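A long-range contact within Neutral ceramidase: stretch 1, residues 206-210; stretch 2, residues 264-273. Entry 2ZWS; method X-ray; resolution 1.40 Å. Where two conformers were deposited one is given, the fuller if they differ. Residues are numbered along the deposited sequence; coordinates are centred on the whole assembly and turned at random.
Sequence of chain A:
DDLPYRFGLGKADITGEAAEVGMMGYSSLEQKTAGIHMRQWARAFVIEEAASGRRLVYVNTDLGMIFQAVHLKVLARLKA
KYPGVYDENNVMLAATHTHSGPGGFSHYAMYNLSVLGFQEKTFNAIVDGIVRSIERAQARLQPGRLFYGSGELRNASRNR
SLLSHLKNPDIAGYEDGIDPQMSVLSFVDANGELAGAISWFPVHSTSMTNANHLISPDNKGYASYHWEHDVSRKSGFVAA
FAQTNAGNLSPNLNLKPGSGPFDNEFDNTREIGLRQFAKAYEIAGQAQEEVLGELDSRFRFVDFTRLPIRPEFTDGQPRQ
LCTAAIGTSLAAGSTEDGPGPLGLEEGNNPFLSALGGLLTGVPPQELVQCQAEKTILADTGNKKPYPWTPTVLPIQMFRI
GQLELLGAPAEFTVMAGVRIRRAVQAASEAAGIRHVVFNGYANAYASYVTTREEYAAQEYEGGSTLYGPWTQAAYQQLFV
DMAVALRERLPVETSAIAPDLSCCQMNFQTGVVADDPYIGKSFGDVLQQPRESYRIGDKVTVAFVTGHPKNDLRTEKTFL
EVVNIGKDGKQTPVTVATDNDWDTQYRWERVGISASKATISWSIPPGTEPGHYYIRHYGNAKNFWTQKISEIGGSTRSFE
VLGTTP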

# COMPACT_ATOMS: atom_id res chain seq x y z
N THR A 206 -8.27 4.20 -4.72
CA THR A 206 -8.20 5.50 -5.40
C THR A 206 -9.44 6.32 -5.07
O THR A 206 -9.82 7.21 -5.83
CB THR A 206 -8.15 5.31 -6.93
OG1 THR A 206 -9.20 4.42 -7.33
CG2 THR A 206 -6.82 4.73 -7.39
N SER A 207 -10.11 6.00 -3.96
CA SER A 207 -11.26 6.81 -3.57
C SER A 207 -10.89 8.27 -3.29
O SER A 207 -11.68 9.17 -3.54
CB SER A 207 -11.95 6.20 -2.34
OG SER A 207 -12.47 4.92 -2.67
N MET A 208 -9.69 8.50 -2.72
CA MET A 208 -9.16 9.86 -2.57
C MET A 208 -8.48 10.18 -3.90
O MET A 208 -7.59 9.45 -4.35
CB MET A 208 -8.14 9.92 -1.44
CG MET A 208 -8.68 9.60 -0.04
SD MET A 208 -10.06 10.64 0.51
CE MET A 208 -9.30 12.28 0.47
N THR A 209 -8.93 11.26 -4.54
CA THR A 209 -8.56 11.57 -5.91
C THR A 209 -7.27 12.37 -5.99
O THR A 209 -6.67 12.74 -4.97
CB THR A 209 -9.67 12.38 -6.64
OG1 THR A 209 -9.69 13.70 -6.10
CG2 THR A 209 -11.05 11.69 -6.50
N ASN A 210 -6.85 12.66 -7.23
CA ASN A 210 -5.65 13.47 -7.46
C ASN A 210 -5.79 14.93 -7.03
O ASN A 210 -4.80 15.67 -7.08
CB ASN A 210 -5.10 13.34 -8.91
CG ASN A 210 -6.00 13.94 -9.98
OD1 ASN A 210 -5.72 13.80 -11.18
ND2 ASN A 210 -7.07 14.61 -9.57
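Stretch 2 (264-273) NEFDNTREIG

Stretch 2 is the beginning of a helix. Asn264 occupies the N-cap position, and from Glu265 onward the backbone is helical, with each i to i+4 bond in place, for example Thr269 N to Glu265 O at 2.9 Å. Stretch 1 has no regular secondary structure: Met208 and Thr209 are extended, whereas Ser207 has helix-like torsions. Without a second axis there is no crossing angle to quote, but the register gives the direction. The CA of Ser207 lies 5.0 Å from the CA of Thr269, and the CA of Met208 lies 5.4 Å from the CA of Glu265, so as stretch 1 advances by one residue its neighbour on the helix moves back by one turn. The two run in opposite senses, and together they bury 356 Å².

Met208 has the most surface covered. Its CA-to-CB bond points sideways, yet chi angles of -63°, -57° and -60° (all m) bring the end of the chain nearer the helix. There Met208 CE sits over one face of the Phe266 ring, 3.8 Å from its centroid and 22° off the normal, while Met208 SD is 4.5 Å from that same centroid. A flexible, polarizable thioether suits this place, since both methyl and sulfur can pack against an aromatic face. Phe266 starts with its CB directed away, and its ring comes back to meet the methionine. Met208 SD also approaches Thr269 OG1 to 3.2 Å.

The CA-to-CB bond of Ser207 points toward the helix, at the shorter of the two CA pairs, where a small side chain fits: Ser207 CB is 3.2 Å from Thr269 OG1, and Ser207 OG is 4.1 Å from Ile272 CB. The serine hydroxyl is satisfied elsewhere in the structure. Thr269 turns its own hydroxyl to the helix backbone, with Thr269 OG1 donating to Glu265 O at 2.8 Å, so a polar residue can be buried here without an unpaired donor.

Glu265, in the first turn, supplies the polar anchor. The CA-to-CB bond of Glu265 points toward stretch 1, placing Glu265 CB 3.5 Å from Ser207 O, and chi1 of 58° (p) with chi2 of -169° (t) carries the carboxylate to Thr209. Glu265 OE2 accepts two hydrogen bonds there, from Thr209 N at 2.9 Å, nearly straight at 164°, and from Thr209 OG1 at 3.1 Å. A carboxylate oxygen is well suited to receiving two donors. The glutamate's arm also lies beside the methionine, with Met208 CE 3.6 Å from Glu265 CD.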

# COMPACT_ATOMS: atom_id res chain seq x y z
N ASN A 264 -18.08 13.94 -2.41
CA ASN A 264 -17.21 13.91 -1.25
C ASN A 264 -16.34 12.66 -1.28
O ASN A 264 -16.80 11.53 -1.07
CB ASN A 264 -18.04 14.04 0.04
CG ASN A 264 -17.18 14.38 1.25
OD1 ASN A 264 -17.45 15.33 2.00
ND2 ASN A 264 -16.17 13.60 1.46
N GLU A 265 -15.05 12.87 -1.55
CA GLU A 265 -14.10 11.75 -1.62
C GLU A 265 -13.88 11.05 -0.27
O GLU A 265 -13.60 9.85 -0.22
CB GLU A 265 -12.78 12.20 -2.26
CG GLU A 265 -12.12 13.35 -1.52
CD GLU A 265 -10.95 14.00 -2.24
OE1 GLU A 265 -10.66 15.17 -1.92
OE2 GLU A 265 -10.29 13.35 -3.09
N PHE A 266 -14.00 11.80 0.82
CA PHE A 266 -13.92 11.17 2.13
C PHE A 266 -15.10 10.23 2.36
O PHE A 266 -14.92 9.12 2.86
CB PHE A 266 -13.86 12.22 3.25
CG PHE A 266 -12.64 13.11 3.17
CD1 PHE A 266 -12.72 14.36 2.57
CD2 PHE A 266 -11.43 12.70 3.71
CE1 PHE A 266 -11.58 15.19 2.51
CE2 PHE A 266 -10.29 13.52 3.66
CZ PHE A 266 -10.36 14.76 3.06
N ASP A 267 -16.31 10.68 2.02
CA ASP A 267 -17.50 9.82 2.11
C ASP A 267 -17.30 8.56 1.26
O ASP A 267 -17.66 7.45 1.69
CB ASP A 267 -18.76 10.53 1.61
CG ASP A 267 -19.26 11.63 2.54
OD1 ASP A 267 -18.78 11.73 3.69
OD2 ASP A 267 -20.16 12.39 2.12
N ASN A 268 -16.76 8.74 0.05
CA ASN A 268 -16.53 7.61 -0.89
C ASN A 268 -15.53 6.62 -0.31
O ASN A 268 -15.72 5.41 -0.38
CB ASN A 268 -16.03 8.08 -2.25
CG ASN A 268 -17.03 8.97 -3.00
OD1 ASN A 268 -16.65 9.62 -4.00
ND2 ASN A 268 -18.29 8.96 -2.58
N THR A 269 -14.45 7.15 0.27
CA THR A 269 -13.40 6.33 0.89
C THR A 269 -13.99 5.48 2.02
O THR A 269 -13.73 4.26 2.11
CB THR A 269 -12.26 7.23 1.43
OG1 THR A 269 -11.63 7.91 0.34
CG2 THR A 269 -11.21 6.40 2.15
N ARG A 270 -14.78 6.13 2.86
CA ARG A 270 -15.43 5.46 3.99
C ARG A 270 -16.42 4.38 3.50
O ARG A 270 -16.44 3.28 4.01
CB ARG A 270 -16.14 6.49 4.87
CG ARG A 270 -16.64 5.94 6.21
CD ARG A 270 -17.17 7.06 7.11
NE ARG A 270 -17.75 6.52 8.34
CZ ARG A 270 -18.01 7.23 9.43
NH1 ARG A 270 -18.53 6.63 10.49
NH2 ARG A 270 -17.74 8.53 9.49
N GLU A 271 -17.23 4.73 2.50
CA GLU A 271 -18.24 3.81 2.00
C GLU A 271 -17.64 2.57 1.36
O GLU A 271 -18.07 1.46 1.65
CB GLU A 271 -19.16 4.52 1.02
CG GLU A 271 -20.25 3.63 0.39
CD GLU A 271 -21.22 3.01 1.40
OE1 GLU A 271 -21.34 3.48 2.55
OE2 GLU A 271 -21.91 2.04 1.00
N ILE A 272 -16.66 2.75 0.47
CA ILE A 272 -16.02 1.60 -0.21
C ILE A 272 -15.22 0.79 0.81
O ILE A 272 -15.20 -0.45 0.76
CB ILE A 272 -15.17 2.06 -1.44
CG1 ILE A 272 -16.06 2.79 -2.46
CG2 ILE A 272 -14.39 0.88 -2.11
CD1 ILE A 272 -17.29 1.95 -2.97
N GLY A 273 -14.58 1.47 1.76
CA GLY A 273 -13.95 0.74 2.86
C GLY A 273 -14.93 -0.08 3.66
O GLY A 273 -14.67 -1.24 3.98